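Phenylacetic acid degradation protein PaaI (Thermus thermophilus HB8, PDB 1WLU) probably hydrolyses acyl-CoA thioesters, as a tetrameric hot dog-fold thioesterase linked to the degradation of phenylacetic acid. Local coordinates at residues V62-R67 with T111-R116; T95-V100 with V107-G112; L9-L14 with Y44-S49. All blocks are in the same frame, centred on the assembly; numbering follows the deposited sequence.

Contact 1 of 3, residues V62-R67 with T111-R116; sequences VALSCR and TGTVFR
Val-62 and Phe-115 bond in both directions: Phe-115 N gives to Val-62 O at 2.8 Å, and Val-62 N gives to Phe-115 O at 3.1 Å. Arg-67 and Thr-111, further along, make the same two-way exchange, with Arg-67 N 2.7 Å from Thr-111 O. Between these pairs the register slips by one residue, and Thr-113 O serves two donors, Leu-64 N at 2.8 Å and, weakly, Ser-65 N at 3.4 Å. Thr-113 N in turn gives to Ser-65 O, which also accepts a hydrogen bond from Arg-67 NH2 of the third subunit. The extra residue turns Leu-64 toward the partner strand. Its CG, anti to the carbonyl carbon (chi1 -75°), lies 3.7 Å from Phe-115 CB, and CD1 comes to the edge of the ring, near its plane. Cys-66 SG rests 4.1 Å from Gly-112 CA, where a beta carbon would be tight. The polar side chains find partners elsewhere: Ser-65 OG bonds Asp-69 of the second subunit, Arg-67 NE makes a salt bridge with Asp-69 of its own chain, and Thr-113 OG1 bonds Thr-95 OG1; Ala-63 and Arg-92, which packs on Phe-115, belong to the CoA-binding site seen in this protein, though no CoA is bound to this chain. The arrangement is a classic beta bulge in the antiparallel sheet of a hot dog fold, on the strand through which that sheet runs on into the second subunit.

Contact 2 of 3, residues T95-V100 with V107-G112; sequences TYRVEV and VALFTG
Val-98 and Phe-110 face each other as a hydrogen-bonded pair, Val-98 N giving to Phe-110 O at 2.7 Å and Phe-110 N returning a bond to Val-98 O. Tyr-96 and Gly-112 exchange bonds in the same way. At Val-100 the regular pattern breaks, because Val-100 O takes Val-107 N at 2.7 Å and also, weakly, Ala-108 N at 3.3 Å. This is a classic bulge near the turn of the hairpin formed by strands 93-102 and 105-116, part of the hot dog sheet that wraps helix 40-56. CA-H...O contacts fill in between the N-H bonds, as where Thr-95 CA lies 3.2 Å from Gly-112 O. The apolar packing differs on the two faces. Toward the helix, Phe-110 CG is anti to the backbone N (chi1 172°), and the ring lies beside Val-98, the two side chains pointing the same way, with Val-98 CG2 3.6 Å from Phe-110 CD1. Gly-112 has no beta carbon, and one would clash with Phe-110 CE1. An alanine in place of Phe-110 would probably open a gap beside Val-98 CG2 and deprive the rings of Tyr-44 and Phe-51 of this aromatic neighbour. Val-100 CB and Ala-108 CB touch at 3.9 Å on this same face. On the other face Leu-109 CD1 sits 3.8 Å from Arg-97 CG, leaning on the aliphatic part of the arginine, while Arg-97 itself packs against Arg-97 of the third subunit.

Contact 3 of 3, residues L9-L14 with Y44-S49; sequences LGLKVL and YALADS
Leu-11 meets the helix beside a flat group, the carbonyl of Ala-45, with Leu-11 CD1 4.5 Å from Ala-45 O. Two donors of Ser-49 reach that oxygen from opposite faces of the carbonyl plane. Ser-49 N makes the usual helical bond on one face, and Ser-49 OG comes from the other at 2.8 Å, tilted 30° from the plane. The double grip ties the serine hydroxyl back onto its own helix, while OG is also bonded by His-39 NE2 of the second subunit, the same subunit on whose Tyr-44 the nearby ring of Tyr-44 stacks.

Three leucines and an alanine do the packing. Leu-9 CD1 touches Ala-45 CB at 3.6 Å, a branch tip against the small side chain of the helix. Leu-11 follows with both methyls: CD2 lies 3.7 Å from Leu-46 CD1, while CD1 leans on Ser-49 OG at 3.9 Å and lies close to Leu-46 CA. Leu-46 starts off to one side, but its CG is anti to the backbone N (chi1 179°), and with chi2 at 71° CD1 lies against Leu-11 CD2.

Between Leu-9 and Leu-11, Gly-10 ends helix 4-8 in a Schellman motif with positive phi. The chain thus turns from that short helix toward strand 12-17 and sets both leucines against helix 40-56, the central helix of the hot dog fold. Beyond them, Val-23 of strand 20-26 touches both Leu-11 and Leu-46. No hydrogen bond crosses between the two segments, so the fit rests on the shape of apolar groups, and the one hydroxyl that Leu-11 covers already has its bonds within the helix and to the second subunit.

Contacts 1 and 2 use the two edges of strand 105-116 and share Thr-111 and Gly-112; both are held chiefly by backbone hydrogen bonds, and each carries a bulge. Contact 3 joins the N-terminal segment to helix 40-56 by apolar packing with no hydrogen bond between the two segments. All three are buried, but contact 3 lies about 5 Å from the chain centre and contact 1 about 12 Å, centre to centre. Both have polar groups bonded to neighbouring subunits, Ser-65 and Arg-67 in contact 1 and Ser-49 in contact 3. The helix of contact 3 meets the sheet of contact 2 through Ala-47 and Tyr-44, which pack on Phe-110. Tyr-44 OH also touches Cys-66 CB of contact 1.

Contact 1 of 3, residues V62-R67 with T111-R116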
loop_
_atom_site.group_PDB
_atom_site.type_symbol
_atom_site.label_atom_id
_atom_site.label_comp_id
_atom_site.label_asym_id
_atom_site.label_seq_id
_atom_site.Cartn_x
_atom_site.Cartn_y
_atom_site.Cartn_z
ATOM N N VAL A 62 -1.569 -17.204 3.473
ATOM C CA VAL A 62 -2.391 -16.208 4.144
ATOM C C VAL A 62 -1.885 -14.820 3.786
ATOM O O VAL A 62 -0.687 -14.608 3.596
ATOM C CB VAL A 62 -2.364 -16.382 5.680
ATOM C CG1 VAL A 62 -3.023 -17.703 6.062
ATOM C CG2 VAL A 62 -0.935 -16.330 6.187
ATOM N N ALA A 63 -2.809 -13.873 3.695
ATOM C CA ALA A 63 -2.457 -12.509 3.340
ATOM C C ALA A 63 -1.575 -11.813 4.362
ATOM O O ALA A 63 -1.744 -11.983 5.570
ATOM C CB ALA A 63 -3.720 -11.692 3.127
ATOM N N LEU A 64 -0.623 -11.037 3.855
ATOM C CA LEU A 64 0.258 -10.238 4.691
ATOM C C LEU A 64 -0.154 -8.781 4.502
ATOM O O LEU A 64 -0.640 -8.142 5.433
ATOM C CB LEU A 64 1.727 -10.412 4.284
ATOM C CG LEU A 64 2.422 -11.722 4.670
ATOM C CD1 LEU A 64 3.834 -11.725 4.108
ATOM C CD2 LEU A 64 2.448 -11.872 6.186
ATOM N N SER A 65 0.017 -8.271 3.283
ATOM C CA SER A 65 -0.316 -6.884 2.969
ATOM C C SER A 65 -1.065 -6.759 1.651
ATOM O O SER A 65 -0.659 -7.337 0.644
ATOM C CB SER A 65 0.961 -6.050 2.886
ATOM O OG SER A 65 0.655 -4.687 2.643
ATOM N N CYS A 66 -2.149 -5.989 1.665
ATOM C CA CYS A 66 -2.955 -5.780 0.469
ATOM C C CYS A 66 -3.280 -4.310 0.276
ATOM O O CYS A 66 -3.536 -3.586 1.240
ATOM C CB CYS A 66 -4.259 -6.568 0.566
ATOM S SG CYS A 66 -4.006 -8.332 0.829
ATOM N N ARG A 67 -3.266 -3.876 -0.979
ATOM C CA ARG A 67 -3.580 -2.499 -1.329
ATOM C C ARG A 67 -4.776 -2.507 -2.264
ATOM O O ARG A 67 -4.865 -3.336 -3.174
ATOM C CB ARG A 67 -2.392 -1.834 -2.029
ATOM C CG ARG A 67 -2.653 -0.406 -2.515
ATOM C CD ARG A 67 -1.435 0.098 -3.275
ATOM N NE ARG A 67 -1.631 1.404 -3.902
ATOM C CZ ARG A 67 -1.116 2.546 -3.457
ATOM N NH1 ARG A 67 -0.364 2.572 -2.363
ATOM N NH2 ARG A 67 -1.335 3.669 -4.129
ATOM N N THR A 111 -3.633 -5.130 -5.060
ATOM C CA THR A 111 -2.283 -5.677 -5.109
ATOM C C THR A 111 -2.066 -6.336 -3.753
ATOM O O THR A 111 -2.181 -5.679 -2.723
ATOM C CB THR A 111 -1.239 -4.558 -5.304
ATOM O OG1 THR A 111 -1.626 -3.727 -6.408
ATOM C CG2 THR A 111 0.134 -5.157 -5.588
ATOM N N GLY A 112 -1.758 -7.628 -3.739
ATOM C CA GLY A 112 -1.575 -8.292 -2.461
ATOM C C GLY A 112 -0.452 -9.302 -2.398
ATOM O O GLY A 112 -0.110 -9.934 -3.396
ATOM N N THR A 113 0.124 -9.442 -1.209
ATOM C CA THR A 113 1.208 -10.383 -0.984
ATOM C C THR A 113 0.823 -11.337 0.132
ATOM O O THR A 113 0.280 -10.923 1.158
ATOM C CB THR A 113 2.501 -9.647 -0.605
ATOM O OG1 THR A 113 2.951 -8.889 -1.734
ATOM C CG2 THR A 113 3.589 -10.635 -0.193
ATOM N N VAL A 114 1.095 -12.620 -0.082
ATOM C CA VAL A 114 0.790 -13.645 0.905
ATOM C C VAL A 114 2.056 -14.256 1.468
ATOM O O VAL A 114 3.144 -14.131 0.896
ATOM C CB VAL A 114 -0.018 -14.832 0.307
ATOM C CG1 VAL A 114 -1.376 -14.374 -0.160
ATOM C CG2 VAL A 114 0.766 -15.474 -0.837
ATOM N N PHE A 115 1.892 -14.920 2.606
ATOM C CA PHE A 115 2.970 -15.639 3.254
ATOM C C PHE A 115 2.593 -17.094 2.993
ATOM O O PHE A 115 1.460 -17.500 3.259
ATOM C CB PHE A 115 2.987 -15.354 4.757
ATOM C CG PHE A 115 4.022 -16.141 5.508
ATOM C CD1 PHE A 115 3.685 -17.334 6.140
ATOM C CD2 PHE A 115 5.339 -15.701 5.567
ATOM C CE1 PHE A 115 4.649 -18.078 6.820
ATOM C CE2 PHE A 115 6.310 -16.436 6.244
ATOM C CZ PHE A 115 5.964 -17.626 6.871
ATOM N N ARG A 116 3.524 -17.863 2.439
ATOM C CA ARG A 116 3.259 -19.266 2.138
ATOM C C ARG A 116 3.578 -20.120 3.355
ATOM O O ARG A 116 4.713 -20.143 3.831
ATOM C CB ARG A 116 4.094 -19.703 0.934
ATOM C CG ARG A 116 3.909 -18.800 -0.281
ATOM C CD ARG A 116 4.693 -19.307 -1.474
ATOM N NE ARG A 116 4.132 -20.550 -1.995
ATOM C CZ ARG A 116 4.753 -21.349 -2.855
ATOM N NH1 ARG A 116 5.966 -21.039 -3.296
ATOM N NH2 ARG A 116 4.160 -22.457 -3.278
#

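Contact 2 of 3, residues T95-V100 with V107-G112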
loop_
_atom_site.group_PDB
_atom_site.type_symbol
_atom_site.label_atom_id
_atom_site.label_comp_id
_atom_site.label_asym_id
_atom_site.label_seq_id
_atom_site.Cartn_x
_atom_site.Cartn_y
_atom_site.Cartn_z
ATOM N N THR A 95 3.040 -12.707 -4.703
ATOM C CA THR A 95 2.292 -11.480 -4.928
ATOM C C THR A 95 1.373 -11.611 -6.135
ATOM O O THR A 95 1.741 -12.210 -7.149
ATOM C CB THR A 95 3.265 -10.297 -5.116
ATOM O OG1 THR A 95 4.044 -10.145 -3.924
ATOM C CG2 THR A 95 2.507 -9.003 -5.394
ATOM N N TYR A 96 0.174 -11.047 -6.007
ATOM C CA TYR A 96 -0.835 -11.105 -7.055
ATOM C C TYR A 96 -1.455 -9.752 -7.343
ATOM O O TYR A 96 -1.565 -8.904 -6.455
ATOM C CB TYR A 96 -1.957 -12.072 -6.647
ATOM C CG TYR A 96 -1.471 -13.475 -6.405
ATOM C CD1 TYR A 96 -0.758 -13.798 -5.249
ATOM C CD2 TYR A 96 -1.610 -14.452 -7.388
ATOM C CE1 TYR A 96 -0.180 -15.053 -5.089
ATOM C CE2 TYR A 96 -1.036 -15.711 -7.238
ATOM C CZ TYR A 96 -0.318 -15.999 -6.090
ATOM O OH TYR A 96 0.315 -17.214 -5.966
ATOM N N ARG A 97 -1.851 -9.560 -8.596
ATOM C CA ARG A 97 -2.530 -8.345 -9.020
ATOM C C ARG A 97 -3.961 -8.766 -9.315
ATOM O O ARG A 97 -4.190 -9.767 -9.998
ATOM C CB ARG A 97 -1.911 -7.761 -10.293
ATOM C CG ARG A 97 -2.866 -6.807 -11.016
ATOM C CD ARG A 97 -2.210 -6.013 -12.132
ATOM N NE ARG A 97 -1.493 -6.850 -13.087
ATOM C CZ ARG A 97 -0.175 -7.031 -13.082
ATOM N NH1 ARG A 97 0.579 -6.429 -12.169
ATOM N NH2 ARG A 97 0.389 -7.811 -13.993
ATOM N N VAL A 98 -4.921 -8.014 -8.793
ATOM C CA VAL A 98 -6.320 -8.329 -9.021
ATOM C C VAL A 98 -7.052 -7.125 -9.593
ATOM O O VAL A 98 -7.184 -6.092 -8.935
ATOM C CB VAL A 98 -7.021 -8.767 -7.715
ATOM C CG1 VAL A 98 -8.450 -9.204 -8.016
ATOM C CG2 VAL A 98 -6.251 -9.911 -7.064
ATOM N N GLU A 99 -7.510 -7.258 -10.830
ATOM C CA GLU A 99 -8.249 -6.188 -11.478
ATOM C C GLU A 99 -9.738 -6.378 -11.223
ATOM O O GLU A 99 -10.279 -7.464 -11.440
ATOM C CB GLU A 99 -7.972 -6.187 -12.982
ATOM C CG GLU A 99 -6.610 -5.616 -13.349
ATOM C CD GLU A 99 -6.331 -5.666 -14.837
ATOM O OE1 GLU A 99 -7.301 -5.701 -15.623
ATOM O OE2 GLU A 99 -5.141 -5.657 -15.219
ATOM N N VAL A 100 -10.389 -5.329 -10.735
ATOM C CA VAL A 100 -11.824 -5.371 -10.466
ATOM C C VAL A 100 -12.470 -4.657 -11.646
ATOM O O VAL A 100 -12.252 -3.461 -11.863
ATOM C CB VAL A 100 -12.160 -4.669 -9.136
ATOM C CG1 VAL A 100 -13.651 -4.756 -8.858
ATOM C CG2 VAL A 100 -11.381 -5.331 -8.003
ATOM N N VAL A 107 -12.717 -0.802 -12.365
ATOM C CA VAL A 107 -13.307 -0.152 -11.200
ATOM C C VAL A 107 -12.323 0.028 -10.046
ATOM O O VAL A 107 -12.407 1.000 -9.292
ATOM C CB VAL A 107 -14.526 -0.973 -10.703
ATOM C CG1 VAL A 107 -15.079 -0.388 -9.414
ATOM C CG2 VAL A 107 -15.603 -0.991 -11.779
ATOM N N ALA A 108 -11.394 -0.912 -9.911
ATOM C CA ALA A 108 -10.405 -0.858 -8.839
ATOM C C ALA A 108 -9.245 -1.790 -9.143
ATOM O O ALA A 108 -9.355 -2.683 -9.983
ATOM C CB ALA A 108 -11.050 -1.248 -7.506
ATOM N N LEU A 109 -8.133 -1.563 -8.454
ATOM C CA LEU A 109 -6.937 -2.380 -8.611
ATOM C C LEU A 109 -6.489 -2.828 -7.227
ATOM O O LEU A 109 -6.296 -2.007 -6.330
ATOM C CB LEU A 109 -5.813 -1.577 -9.269
ATOM C CG LEU A 109 -4.478 -2.318 -9.406
ATOM C CD1 LEU A 109 -4.628 -3.459 -10.399
ATOM C CD2 LEU A 109 -3.397 -1.351 -9.869
ATOM N N PHE A 110 -6.318 -4.134 -7.071
ATOM C CA PHE A 110 -5.901 -4.734 -5.810
ATOM C C PHE A 110 -4.525 -5.362 -6.013
ATOM O O PHE A 110 -4.270 -6.012 -7.025
ATOM C CB PHE A 110 -6.965 -5.774 -5.408
ATOM C CG PHE A 110 -6.606 -6.635 -4.223
ATOM C CD1 PHE A 110 -5.623 -7.618 -4.323
ATOM C CD2 PHE A 110 -7.330 -6.532 -3.036
ATOM C CE1 PHE A 110 -5.372 -8.488 -3.260
ATOM C CE2 PHE A 110 -7.085 -7.398 -1.970
ATOM C CZ PHE A 110 -6.107 -8.378 -2.086
ATOM N N THR A 111 -3.633 -5.130 -5.060
ATOM C CA THR A 111 -2.283 -5.677 -5.109
ATOM C C THR A 111 -2.066 -6.336 -3.753
ATOM O O THR A 111 -2.181 -5.679 -2.723
ATOM C CB THR A 111 -1.239 -4.558 -5.304
ATOM O OG1 THR A 111 -1.626 -3.727 -6.408
ATOM C CG2 THR A 111 0.134 -5.157 -5.588
ATOM N N GLY A 112 -1.758 -7.628 -3.739
ATOM C CA GLY A 112 -1.575 -8.292 -2.461
ATOM C C GLY A 112 -0.452 -9.302 -2.398
ATOM O O GLY A 112 -0.110 -9.934 -3.396
#

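Contact 3 of 3, residues L9-L14 with Y44-S49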
loop_
_atom_site.group_PDB
_atom_site.type_symbol
_atom_site.label_atom_id
_atom_site.label_comp_id
_atom_site.label_asym_id
_atom_site.label_seq_id
_atom_site.Cartn_x
_atom_site.Cartn_y
_atom_site.Cartn_z
ATOM N N LEU A 9 -22.038 -13.425 0.447
ATOM C CA LEU A 9 -22.010 -12.265 -0.441
ATOM C C LEU A 9 -22.536 -12.574 -1.841
ATOM O O LEU A 9 -22.646 -11.677 -2.676
ATOM C CB LEU A 9 -20.583 -11.717 -0.547
ATOM C CG LEU A 9 -19.979 -11.122 0.725
ATOM C CD1 LEU A 9 -18.556 -10.659 0.445
ATOM C CD2 LEU A 9 -20.834 -9.960 1.204
ATOM N N GLY A 10 -22.848 -13.845 -2.090
ATOM C CA GLY A 10 -23.364 -14.251 -3.387
ATOM C C GLY A 10 -22.313 -14.334 -4.479
ATOM O O GLY A 10 -22.630 -14.240 -5.664
ATOM N N LEU A 11 -21.060 -14.525 -4.083
ATOM C CA LEU A 11 -19.971 -14.598 -5.047
ATOM C C LEU A 11 -19.854 -15.975 -5.690
ATOM O O LEU A 11 -20.210 -16.992 -5.088
ATOM C CB LEU A 11 -18.649 -14.230 -4.367
ATOM C CG LEU A 11 -18.652 -12.906 -3.597
ATOM C CD1 LEU A 11 -17.244 -12.617 -3.090
ATOM C CD2 LEU A 11 -19.138 -11.777 -4.497
ATOM N N LYS A 12 -19.357 -15.993 -6.922
ATOM C CA LYS A 12 -19.176 -17.233 -7.665
ATOM C C LYS A 12 -17.811 -17.223 -8.335
ATOM O O LYS A 12 -17.252 -16.161 -8.604
ATOM C CB LYS A 12 -20.266 -17.378 -8.726
ATOM C CG LYS A 12 -21.674 -17.423 -8.150
ATOM C CD LYS A 12 -22.719 -17.546 -9.242
ATOM C CE LYS A 12 -24.121 -17.557 -8.652
ATOM N NZ LYS A 12 -25.165 -17.702 -9.703
ATOM N N VAL A 13 -17.270 -18.407 -8.592
ATOM C CA VAL A 13 -15.973 -18.513 -9.243
ATOM C C VAL A 13 -16.188 -18.716 -10.737
ATOM O O VAL A 13 -16.949 -19.597 -11.144
ATOM C CB VAL A 13 -15.159 -19.699 -8.677
ATOM C CG1 VAL A 13 -13.826 -19.821 -9.407
ATOM C CG2 VAL A 13 -14.931 -19.505 -7.185
ATOM N N LEU A 14 -15.540 -17.890 -11.553
ATOM C CA LEU A 14 -15.666 -18.003 -13.001
ATOM C C LEU A 14 -14.439 -18.669 -13.607
ATOM O O LEU A 14 -14.460 -19.089 -14.763
ATOM C CB LEU A 14 -15.871 -16.629 -13.642
ATOM C CG LEU A 14 -17.099 -15.834 -13.192
ATOM C CD1 LEU A 14 -17.238 -14.606 -14.080
ATOM C CD2 LEU A 14 -18.353 -16.694 -13.278
ATOM N N TYR A 44 -13.615 -4.950 -1.936
ATOM C CA TYR A 44 -12.382 -5.542 -1.441
ATOM C C TYR A 44 -12.579 -7.039 -1.209
ATOM O O TYR A 44 -11.723 -7.842 -1.572
ATOM C CB TYR A 44 -11.934 -4.866 -0.142
ATOM C CG TYR A 44 -10.659 -5.445 0.439
ATOM C CD1 TYR A 44 -10.683 -6.602 1.222
ATOM C CD2 TYR A 44 -9.427 -4.841 0.195
ATOM C CE1 TYR A 44 -9.510 -7.141 1.748
ATOM C CE2 TYR A 44 -8.252 -5.370 0.712
ATOM C CZ TYR A 44 -8.298 -6.515 1.488
ATOM O OH TYR A 44 -7.127 -7.022 2.009
ATOM N N ALA A 45 -13.708 -7.416 -0.612
ATOM C CA ALA A 45 -13.980 -8.827 -0.352
ATOM C C ALA A 45 -13.946 -9.620 -1.655
ATOM O O ALA A 45 -13.448 -10.747 -1.696
ATOM C CB ALA A 45 -15.335 -8.985 0.325
ATOM N N LEU A 46 -14.482 -9.027 -2.714
ATOM C CA LEU A 46 -14.498 -9.666 -4.023
ATOM C C LEU A 46 -13.067 -9.893 -4.508
ATOM O O LEU A 46 -12.699 -11.002 -4.895
ATOM C CB LEU A 46 -15.249 -8.784 -5.022
ATOM C CG LEU A 46 -15.332 -9.290 -6.462
ATOM C CD1 LEU A 46 -16.266 -10.491 -6.530
ATOM C CD2 LEU A 46 -15.843 -8.177 -7.360
ATOM N N ALA A 47 -12.257 -8.839 -4.478
ATOM C CA ALA A 47 -10.872 -8.940 -4.923
ATOM C C ALA A 47 -10.078 -9.895 -4.044
ATOM O O ALA A 47 -9.309 -10.718 -4.543
ATOM C CB ALA A 47 -10.223 -7.560 -4.914
ATOM N N ASP A 48 -10.271 -9.784 -2.734
ATOM C CA ASP A 48 -9.572 -10.630 -1.779
ATOM C C ASP A 48 -9.901 -12.102 -1.989
ATOM O O ASP A 48 -9.046 -12.968 -1.799
ATOM C CB ASP A 48 -9.942 -10.221 -0.353
ATOM C CG ASP A 48 -9.131 -10.953 0.685
ATOM O OD1 ASP A 48 -7.902 -10.749 0.721
ATOM O OD2 ASP A 48 -9.715 -11.734 1.461
ATOM N N SER A 49 -11.140 -12.386 -2.376
ATOM C CA SER A 49 -11.550 -13.767 -2.612
ATOM C C SER A 49 -10.815 -14.354 -3.819
ATOM O O SER A 49 -10.373 -15.502 -3.779
ATOM C CB SER A 49 -13.065 -13.845 -2.814
ATOM O OG SER A 49 -13.749 -13.482 -1.625
#